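PDB 4Z8N: reticulocyte-binding protein 2a from Plasmodium vivax, which probably binds receptors on the surface of reticulocytes during invasion by the parasite, the part here being its largely helical erythrocyte-binding domain. Local coordinates for residues 22-27 with 62-67; 57-62 with 120-125. All blocks are in the same frame, centred on the assembly; numbering follows the deposited sequence.

Contact 1 of 2, residues 22-27 with 62-67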
ATOM      1  N   TYR A  22      -4.648   8.295  -1.825  1.00 38.36           N
ATOM      2  CA  TYR A  22      -4.030   8.871  -3.017  1.00 41.35           C
ATOM      3  C   TYR A  22      -2.588   8.388  -3.167  1.00 37.74           C
ATOM      4  O   TYR A  22      -1.856   8.330  -2.182  1.00 35.22           O
ATOM      5  CB  TYR A  22      -4.084  10.400  -2.931  1.00 40.05           C
ATOM      6  CG  TYR A  22      -3.583  11.136  -4.153  1.00 43.20           C
ATOM      7  CD1 TYR A  22      -2.230  11.411  -4.318  1.00 43.41           C
ATOM      8  CD2 TYR A  22      -4.465  11.579  -5.130  1.00 42.65           C
ATOM      9  CE1 TYR A  22      -1.769  12.089  -5.429  1.00 45.11           C
ATOM     10  CE2 TYR A  22      -4.013  12.262  -6.242  1.00 46.38           C
ATOM     11  CZ  TYR A  22      -2.664  12.512  -6.388  1.00 47.70           C
ATOM     12  OH  TYR A  22      -2.210  13.191  -7.494  1.00 53.38           O
ATOM     13  N   PRO A  23      -2.167   8.040  -4.395  1.00 36.51           N
ATOM     14  CA  PRO A  23      -2.897   8.100  -5.667  1.00 39.05           C
ATOM     15  C   PRO A  23      -3.608   6.801  -6.059  1.00 38.04           C
ATOM     16  O   PRO A  23      -3.845   6.590  -7.249  1.00 36.52           O
ATOM     17  CB  PRO A  23      -1.788   8.413  -6.666  1.00 40.81           C
ATOM     18  CG  PRO A  23      -0.619   7.654  -6.124  1.00 35.43           C
ATOM     19  CD  PRO A  23      -0.751   7.687  -4.611  1.00 35.86           C
ATOM     20  N   PHE A  24      -3.904   5.946  -5.081  1.00 36.94           N
ATOM     21  CA  PHE A  24      -4.772   4.772  -5.256  1.00 34.52           C
ATOM     22  C   PHE A  24      -4.206   3.659  -6.151  1.00 34.08           C
ATOM     23  O   PHE A  24      -4.205   2.491  -5.758  1.00 35.75           O
ATOM     24  CB  PHE A  24      -6.139   5.215  -5.790  1.00 30.67           C
ATOM     25  CG  PHE A  24      -6.726   6.380  -5.042  1.00 32.21           C
ATOM     26  CD1 PHE A  24      -7.193   6.224  -3.747  1.00 33.23           C
ATOM     27  CD2 PHE A  24      -6.799   7.634  -5.629  1.00 36.37           C
ATOM     28  CE1 PHE A  24      -7.727   7.295  -3.053  1.00 33.53           C
ATOM     29  CE2 PHE A  24      -7.331   8.709  -4.942  1.00 37.91           C
ATOM     30  CZ  PHE A  24      -7.795   8.540  -3.652  1.00 31.99           C
ATOM     31  N   TYR A  25      -3.744   4.005  -7.348  1.00 33.99           N
ATOM     32  CA  TYR A  25      -3.152   3.016  -8.253  1.00 35.21           C
ATOM     33  C   TYR A  25      -1.710   3.379  -8.569  1.00 34.11           C
ATOM     34  O   TYR A  25      -1.380   4.556  -8.710  1.00 35.72           O
ATOM     35  CB  TYR A  25      -3.951   2.908  -9.554  1.00 37.24           C
ATOM     36  CG  TYR A  25      -5.274   2.187  -9.426  1.00 39.44           C
ATOM     37  CD1 TYR A  25      -6.374   2.807  -8.845  1.00 39.91           C
ATOM     38  CD2 TYR A  25      -5.428   0.892  -9.907  1.00 40.70           C
ATOM     39  CE1 TYR A  25      -7.585   2.153  -8.732  1.00 39.16           C
ATOM     40  CE2 TYR A  25      -6.638   0.229  -9.800  1.00 42.26           C
ATOM     41  CZ  TYR A  25      -7.712   0.865  -9.212  1.00 44.10           C
ATOM     42  OH  TYR A  25      -8.917   0.211  -9.103  1.00 46.87           O
ATOM     43  N   VAL A  26      -0.855   2.370  -8.698  1.00 32.55           N
ATOM     44  CA  VAL A  26       0.568   2.616  -8.908  1.00 34.32           C
ATOM     45  C   VAL A  26       0.836   3.229 -10.287  1.00 36.51           C
ATOM     46  O   VAL A  26       1.792   3.984 -10.454  1.00 40.58           O
ATOM     47  CB  VAL A  26       1.399   1.319  -8.731  1.00 35.99           C
ATOM     48  CG1 VAL A  26       1.061   0.299  -9.812  1.00 33.47           C
ATOM     49  CG2 VAL A  26       2.890   1.630  -8.721  1.00 33.89           C
ATOM     50  N   GLN A  27      -0.018   2.923 -11.263  1.00 36.12           N
ATOM     51  CA  GLN A  27       0.104   3.497 -12.604  1.00 33.66           C
ATOM     52  C   GLN A  27       0.029   5.023 -12.560  1.00 36.31           C
ATOM     53  O   GLN A  27       0.714   5.710 -13.319  1.00 37.49           O
ATOM     54  CB  GLN A  27      -0.987   2.954 -13.534  1.00 34.92           C
ATOM     55  CG  GLN A  27      -0.899   1.457 -13.831  1.00 37.04           C
ATOM     56  CD  GLN A  27      -1.800   0.622 -12.934  1.00 41.10           C
ATOM     57  OE1 GLN A  27      -1.807   0.786 -11.712  1.00 41.26           O
ATOM     58  NE2 GLN A  27      -2.566  -0.278 -13.540  1.00 40.79           N
ATOM     59  N   SER A  62     -12.376  10.744 -11.134  1.00 58.03           N
ATOM     60  CA  SER A  62     -13.401   9.707 -11.075  1.00 58.48           C
ATOM     61  C   SER A  62     -13.094   8.688  -9.981  1.00 56.40           C
ATOM     62  O   SER A  62     -13.995   8.230  -9.275  1.00 58.51           O
ATOM     63  CB  SER A  62     -13.532   9.005 -12.427  1.00 61.44           C
ATOM     64  OG  SER A  62     -13.947   9.914 -13.433  1.00 65.63           O
ATOM     65  N   ILE A  63     -11.819   8.337  -9.847  1.00 48.69           N
ATOM     66  CA  ILE A  63     -11.377   7.427  -8.799  1.00 45.89           C
ATOM     67  C   ILE A  63     -11.576   8.059  -7.427  1.00 48.24           C
ATOM     68  O   ILE A  63     -12.119   7.436  -6.516  1.00 44.86           O
ATOM     69  CB  ILE A  63      -9.895   7.041  -8.973  1.00 45.07           C
ATOM     70  CG1 ILE A  63      -9.690   6.296 -10.293  1.00 44.99           C
ATOM     71  CG2 ILE A  63      -9.417   6.191  -7.800  1.00 39.86           C
ATOM     72  CD1 ILE A  63      -8.240   5.980 -10.593  1.00 42.83           C
ATOM     73  N   GLN A  64     -11.138   9.307  -7.297  1.00 50.73           N
ATOM     74  CA  GLN A  64     -11.226  10.033  -6.037  1.00 55.22           C
ATOM     75  C   GLN A  64     -12.674  10.176  -5.576  1.00 56.75           C
ATOM     76  O   GLN A  64     -12.971  10.041  -4.388  1.00 53.52           O
ATOM     77  CB  GLN A  64     -10.575  11.411  -6.176  1.00 62.89           C
ATOM     78  CG  GLN A  64     -10.086  11.997  -4.866  1.00 69.01           C
ATOM     79  CD  GLN A  64      -8.696  12.591  -4.983  1.00 72.86           C
ATOM     80  OE1 GLN A  64      -8.258  12.963  -6.073  1.00 74.01           O
ATOM     81  NE2 GLN A  64      -7.994  12.679  -3.859  1.00 73.81           N
ATOM     82  N   ASN A  65     -13.571  10.446  -6.521  1.00 54.95           N
ATOM     83  CA  ASN A  65     -14.993  10.553  -6.213  1.00 60.63           C
ATOM     84  C   ASN A  65     -15.564   9.225  -5.737  1.00 56.80           C
ATOM     85  O   ASN A  65     -16.387   9.185  -4.822  1.00 52.77           O
ATOM     86  CB  ASN A  65     -15.776  11.050  -7.430  1.00 69.07           C
ATOM     87  CG  ASN A  65     -15.433  12.479  -7.799  1.00 76.76           C
ATOM     88  OD1 ASN A  65     -15.028  13.271  -6.948  1.00 78.19           O
ATOM     89  ND2 ASN A  65     -15.594  12.816  -9.073  1.00 81.71           N
ATOM     90  N   GLN A  66     -15.124   8.138  -6.363  1.00 52.14           N
ATOM     91  CA  GLN A  66     -15.556   6.806  -5.963  1.00 52.91           C
ATOM     92  C   GLN A  66     -15.111   6.498  -4.535  1.00 48.82           C
ATOM     93  O   GLN A  66     -15.898   6.006  -3.726  1.00 45.17           O
ATOM     94  CB  GLN A  66     -15.016   5.748  -6.925  1.00 53.16           C
ATOM     95  CG  GLN A  66     -15.371   4.325  -6.524  1.00 53.58           C
ATOM     96  CD  GLN A  66     -14.938   3.301  -7.553  1.00 53.42           C
ATOM     97  OE1 GLN A  66     -15.080   3.517  -8.756  1.00 55.23           O
ATOM     98  NE2 GLN A  66     -14.406   2.180  -7.082  1.00 48.53           N
ATOM     99  N   ILE A  67     -13.850   6.798  -4.230  1.00 48.09           N
ATOM    100  CA  ILE A  67     -13.310   6.589  -2.891  1.00 44.54           C
ATOM    101  C   ILE A  67     -14.070   7.431  -1.870  1.00 47.28           C
ATOM    102  O   ILE A  67     -14.319   6.988  -0.749  1.00 44.69           O
ATOM    103  CB  ILE A  67     -11.807   6.930  -2.820  1.00 49.12           C
ATOM    104  CG1 ILE A  67     -11.017   6.090  -3.824  1.00 50.66           C
ATOM    105  CG2 ILE A  67     -11.265   6.688  -1.418  1.00 44.30           C
ATOM    106  CD1 ILE A  67     -11.023   4.611  -3.514  1.00 47.20           C
TER

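Contact 2 of 2, residues 57-62 with 120-125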
ATOM      1  N   ASN A  57      -5.961  13.272 -15.425  1.00 56.51           N
ATOM      2  CA  ASN A  57      -6.662  14.093 -14.438  1.00 57.72           C
ATOM      3  C   ASN A  57      -8.160  13.782 -14.297  1.00 57.51           C
ATOM      4  O   ASN A  57      -8.658  13.699 -13.172  1.00 57.10           O
ATOM      5  CB  ASN A  57      -6.465  15.581 -14.748  1.00 60.56           C
ATOM      6  CG  ASN A  57      -5.092  16.082 -14.345  1.00 60.81           C
ATOM      7  OD1 ASN A  57      -4.493  15.585 -13.390  1.00 61.23           O
ATOM      8  ND2 ASN A  57      -4.585  17.071 -15.072  1.00 62.17           N
ATOM      9  N   PRO A  58      -8.890  13.612 -15.419  1.00 57.35           N
ATOM     10  CA  PRO A  58     -10.289  13.207 -15.234  1.00 58.79           C
ATOM     11  C   PRO A  58     -10.418  11.806 -14.638  1.00 58.94           C
ATOM     12  O   PRO A  58     -11.361  11.541 -13.892  1.00 60.66           O
ATOM     13  CB  PRO A  58     -10.860  13.243 -16.655  1.00 59.25           C
ATOM     14  CG  PRO A  58      -9.967  14.166 -17.401  1.00 62.03           C
ATOM     15  CD  PRO A  58      -8.605  13.930 -16.831  1.00 58.81           C
ATOM     16  N   LEU A  59      -9.478  10.925 -14.968  1.00 57.32           N
ATOM     17  CA  LEU A  59      -9.478   9.569 -14.427  1.00 54.58           C
ATOM     18  C   LEU A  59      -9.266   9.586 -12.917  1.00 49.12           C
ATOM     19  O   LEU A  59      -9.972   8.900 -12.178  1.00 54.63           O
ATOM     20  CB  LEU A  59      -8.402   8.714 -15.101  1.00 54.93           C
ATOM     21  CG  LEU A  59      -8.222   7.300 -14.539  1.00 54.97           C
ATOM     22  CD1 LEU A  59      -9.510   6.497 -14.651  1.00 58.01           C
ATOM     23  CD2 LEU A  59      -7.082   6.581 -15.238  1.00 54.53           C
ATOM     24  N   MET A  60      -8.293  10.374 -12.466  1.00 41.52           N
ATOM     25  CA  MET A  60      -8.011  10.507 -11.040  1.00 40.07           C
ATOM     26  C   MET A  60      -9.221  11.067 -10.294  1.00 44.99           C
ATOM     27  O   MET A  60      -9.529  10.641  -9.180  1.00 45.00           O
ATOM     28  CB  MET A  60      -6.790  11.404 -10.808  1.00 37.66           C
ATOM     29  CG  MET A  60      -6.474  11.639  -9.340  1.00 40.11           C
ATOM     30  SD  MET A  60      -6.042  10.109  -8.474  1.00 48.15           S
ATOM     31  CE  MET A  60      -4.302   9.949  -8.872  1.00 40.11           C
ATOM     32  N   SER A  61      -9.903  12.019 -10.920  1.00 50.33           N
ATOM     33  CA  SER A  61     -11.082  12.633 -10.324  1.00 57.77           C
ATOM     34  C   SER A  61     -12.199  11.609 -10.141  1.00 59.85           C
ATOM     35  O   SER A  61     -12.879  11.599  -9.116  1.00 60.59           O
ATOM     36  CB  SER A  61     -11.567  13.803 -11.181  1.00 65.77           C
ATOM     37  OG  SER A  61     -10.600  14.839 -11.217  1.00 68.40           O
ATOM     38  N   SER A  62     -12.376  10.744 -11.134  1.00 58.03           N
ATOM     39  CA  SER A  62     -13.401   9.707 -11.075  1.00 58.48           C
ATOM     40  C   SER A  62     -13.094   8.688  -9.981  1.00 56.40           C
ATOM     41  O   SER A  62     -13.995   8.230  -9.275  1.00 58.51           O
ATOM     42  CB  SER A  62     -13.532   9.005 -12.427  1.00 61.44           C
ATOM     43  OG  SER A  62     -13.947   9.914 -13.433  1.00 65.63           O
ATOM     44  N   GLU A 120     -11.346  -2.766 -13.058  1.00 51.78           N
ATOM     45  CA  GLU A 120     -11.025  -3.254 -14.384  1.00 60.04           C
ATOM     46  C   GLU A 120     -11.106  -2.160 -15.436  1.00 61.88           C
ATOM     47  O   GLU A 120     -10.243  -2.058 -16.313  1.00 47.12           O
ATOM     48  CB  GLU A 120     -11.978  -4.381 -14.736  1.00 68.24           C
ATOM     49  CG  GLU A 120     -11.652  -5.089 -15.999  1.00 79.03           C
ATOM     50  CD  GLU A 120     -12.471  -6.350 -16.138  1.00 93.12           C
ATOM     51  OE1 GLU A 120     -13.664  -6.267 -16.502  1.00 98.41           O
ATOM     52  OE2 GLU A 120     -11.925  -7.429 -15.831  1.00 97.60           O
ATOM     53  N   SER A 121     -12.164  -1.362 -15.348  1.00 57.01           N
ATOM     54  CA  SER A 121     -12.351  -0.222 -16.229  1.00 55.73           C
ATOM     55  C   SER A 121     -11.254   0.812 -15.994  1.00 54.72           C
ATOM     56  O   SER A 121     -10.740   1.410 -16.940  1.00 54.14           O
ATOM     57  CB  SER A 121     -13.730   0.400 -16.010  1.00 58.73           C
ATOM     58  OG  SER A 121     -14.758  -0.537 -16.280  1.00 64.94           O
ATOM     59  N   TYR A 122     -10.896   1.010 -14.728  1.00 42.60           N
ATOM     60  CA  TYR A 122      -9.822   1.931 -14.366  1.00 45.51           C
ATOM     61  C   TYR A 122      -8.478   1.487 -14.937  1.00 44.98           C
ATOM     62  O   TYR A 122      -7.754   2.285 -15.530  1.00 43.73           O
ATOM     63  CB  TYR A 122      -9.720   2.065 -12.846  1.00 42.50           C
ATOM     64  CG  TYR A 122     -10.867   2.822 -12.221  1.00 46.95           C
ATOM     65  CD1 TYR A 122     -11.596   3.747 -12.958  1.00 51.02           C
ATOM     66  CD2 TYR A 122     -11.217   2.620 -10.892  1.00 44.94           C
ATOM     67  CE1 TYR A 122     -12.645   4.444 -12.393  1.00 53.73           C
ATOM     68  CE2 TYR A 122     -12.268   3.315 -10.317  1.00 49.19           C
ATOM     69  CZ  TYR A 122     -12.977   4.226 -11.074  1.00 54.16           C
ATOM     70  OH  TYR A 122     -14.022   4.923 -10.512  1.00 57.64           O
ATOM     71  N   THR A 123      -8.152   0.210 -14.747  1.00 47.81           N
ATOM     72  CA  THR A 123      -6.904  -0.361 -15.248  1.00 49.30           C
ATOM     73  C   THR A 123      -6.806  -0.263 -16.772  1.00 53.35           C
ATOM     74  O   THR A 123      -5.735   0.013 -17.318  1.00 50.45           O
ATOM     75  CB  THR A 123      -6.764  -1.839 -14.828  1.00 54.21           C
ATOM     76  OG1 THR A 123      -6.803  -1.934 -13.399  1.00 56.54           O
ATOM     77  CG2 THR A 123      -5.456  -2.429 -15.337  1.00 55.14           C
ATOM     78  N   ASP A 124      -7.930  -0.488 -17.448  1.00 56.19           N
ATOM     79  CA  ASP A 124      -7.982  -0.422 -18.905  1.00 60.73           C
ATOM     80  C   ASP A 124      -7.632   0.970 -19.419  1.00 55.73           C
ATOM     81  O   ASP A 124      -6.885   1.112 -20.384  1.00 54.74           O
ATOM     82  CB  ASP A 124      -9.367  -0.832 -19.413  1.00 71.53           C
ATOM     83  CG  ASP A 124      -9.628  -2.320 -19.263  1.00 80.47           C
ATOM     84  OD1 ASP A 124      -8.748  -3.029 -18.729  1.00 79.29           O
ATOM     85  OD2 ASP A 124     -10.714  -2.780 -19.677  1.00 87.36           O
ATOM     86  N   ARG A 125      -8.168   1.994 -18.765  1.00 53.91           N
ATOM     87  CA  ARG A 125      -7.912   3.372 -19.170  1.00 55.77           C
ATOM     88  C   ARG A 125      -6.465   3.770 -18.921  1.00 51.43           C
ATOM     89  O   ARG A 125      -5.874   4.502 -19.713  1.00 52.22           O
ATOM     90  CB  ARG A 125      -8.845   4.330 -18.435  1.00 56.89           C
ATOM     91  CG  ARG A 125     -10.309   4.136 -18.763  1.00 68.47           C
ATOM     92  CD  ARG A 125     -11.147   5.079 -17.939  1.00 76.08           C
ATOM     93  NE  ARG A 125     -10.872   6.471 -18.281  1.00 84.27           N
ATOM     94  CZ  ARG A 125     -11.340   7.511 -17.602  1.00 89.70           C
ATOM     95  NH1 ARG A 125     -12.087   7.313 -16.529  1.00 92.26           N
ATOM     96  NH2 ARG A 125     -11.048   8.747 -17.982  1.00 90.44           N
TER

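Contact 1 of 2, residues 22-27 with 62-67
F24 pushes its ring against helix 42-69, into a shallow hollow lined by I63, Q64 and I67. I63 and I67 lie on the same side of the ring plane. The CG1 methylene of I67 sits over the face, 4.0 Å from the F24 ring centroid, and makes a CH-pi contact that closes to 3.6 Å at CE1 of F24. I63 supplies the neighbouring bump, its CG2 methyl coming obliquely to within 3.7 Å of F24 CD2. The third wall is polar: the flat amide of Q64 comes up at the ring edge, with its CD 4.1 Å from F24 CE2 and its plane nearly perpendicular (85°) to the ring. On the face turned from the isoleucines, the backbone N of Y22 packs near the rim.

Beside this knob, I63 serves a second ring. Its chain is extended at chi2 (175°), which carries CD1 outward to meet Y25 CD1 at 4.1 Å. At the more exposed border the Y22 ring, with P23 CB over one face, meets Q64 NE2 obliquely through CD2 at 3.9 Å. Isoleucine suits position 63 because its two branches serve different rings, whereas both branches of I67 lie against F24; glutamine suits the margin because its amide can pack against rings while keeping polar atoms near solvent. No hydrogen bond crosses the contact.

A cis peptide precedes P23, and a short bond of 2.6 Å from Y25 N to P23 O closes a classic gamma turn with F24 at its apex, which thrusts the ring outward. Together with M60, the three lining residues follow the i, i+3, i+4, i+7 pattern of a coiled-coil hole, filled here by a knob from the loop leading into helix 26-37.

Contact 2 of 2, residues 57-62 with 120-125
The guanidinium of R125 lies flat across the side chain of L59, whose CD1 methyl sits 3.2 Å above the guanidinium plane, offset toward its rim. NH1 of R125 is the atom nearest that methyl, at 3.3 Å, while NH2 of R125 passes L59 CB at 3.9 Å. At the guanidinium edge, near its plane, stands S62 OG, too distant from NH1 for a hydrogen bond. The second flat group, the Y122 ring, receives the same leucine methyl obliquely, with L59 CD1 3.8 Å from Y122 CD1.

The CD1 methyl of L59 thus fills the corner where the aromatic ring and the guanidinium meet. CG of L59 is anti to the backbone N (chi1 175°), and the branch ending in CD1 makes both contacts. R125 bends at chi3 (65°), which turns NE out of the extended line of the chain, and the two side chains run past one another in opposite directions. Y122 OH comes within 3.5 Å of S62 O without bonding to it; its hydrogen-bond partner is Q66 OE1, one turn further along helix 42-69.

The two helix segments are almost antiparallel (165°), with axes 11.3 Å apart, a wide spacing bridged by long side chains. P58, lacking an N-H, leaves a kink in its helix. S62 OG turns back to P58 O, a carbonyl that also accepts from S62 N on the opposite face of its plane, so the serine hydroxyl is satisfied within its own helix. E120, a calcium ligand seen in a crystal structure of this protein, lies on the same helix as Y122 and R125; no calcium is bound to this chain in the model.

With no hydrogen bond or salt bridge between the segments, the joint relies on shape and burial. Arginine fits such a border: its weakly hydrated face can cover leucine while its N-H groups, in the guanidinium plane, can probably still reach water.

How the contacts relate
From the N terminus, the chain leaves the small hairpin of strands 9-11 and 17-19, passes through the loop at 22-25 and into helix 26-37, then helix 42-69, where 62-67 closes the loop of contact 1. Before that closure, 57-62 has already opened the span of contact 2, which ends at 120-125 on helix 119-136, so the two loops cross. S62 belongs to both. The longer span includes the C70–C114 disulfide. Helix 42-69 is thus the common element, holding the N-terminal loop and helix 119-136 at adjacent positions; M60 packs on Y22 and P23, and Y25 OH touches the Y122 ring, linking the contacts directly.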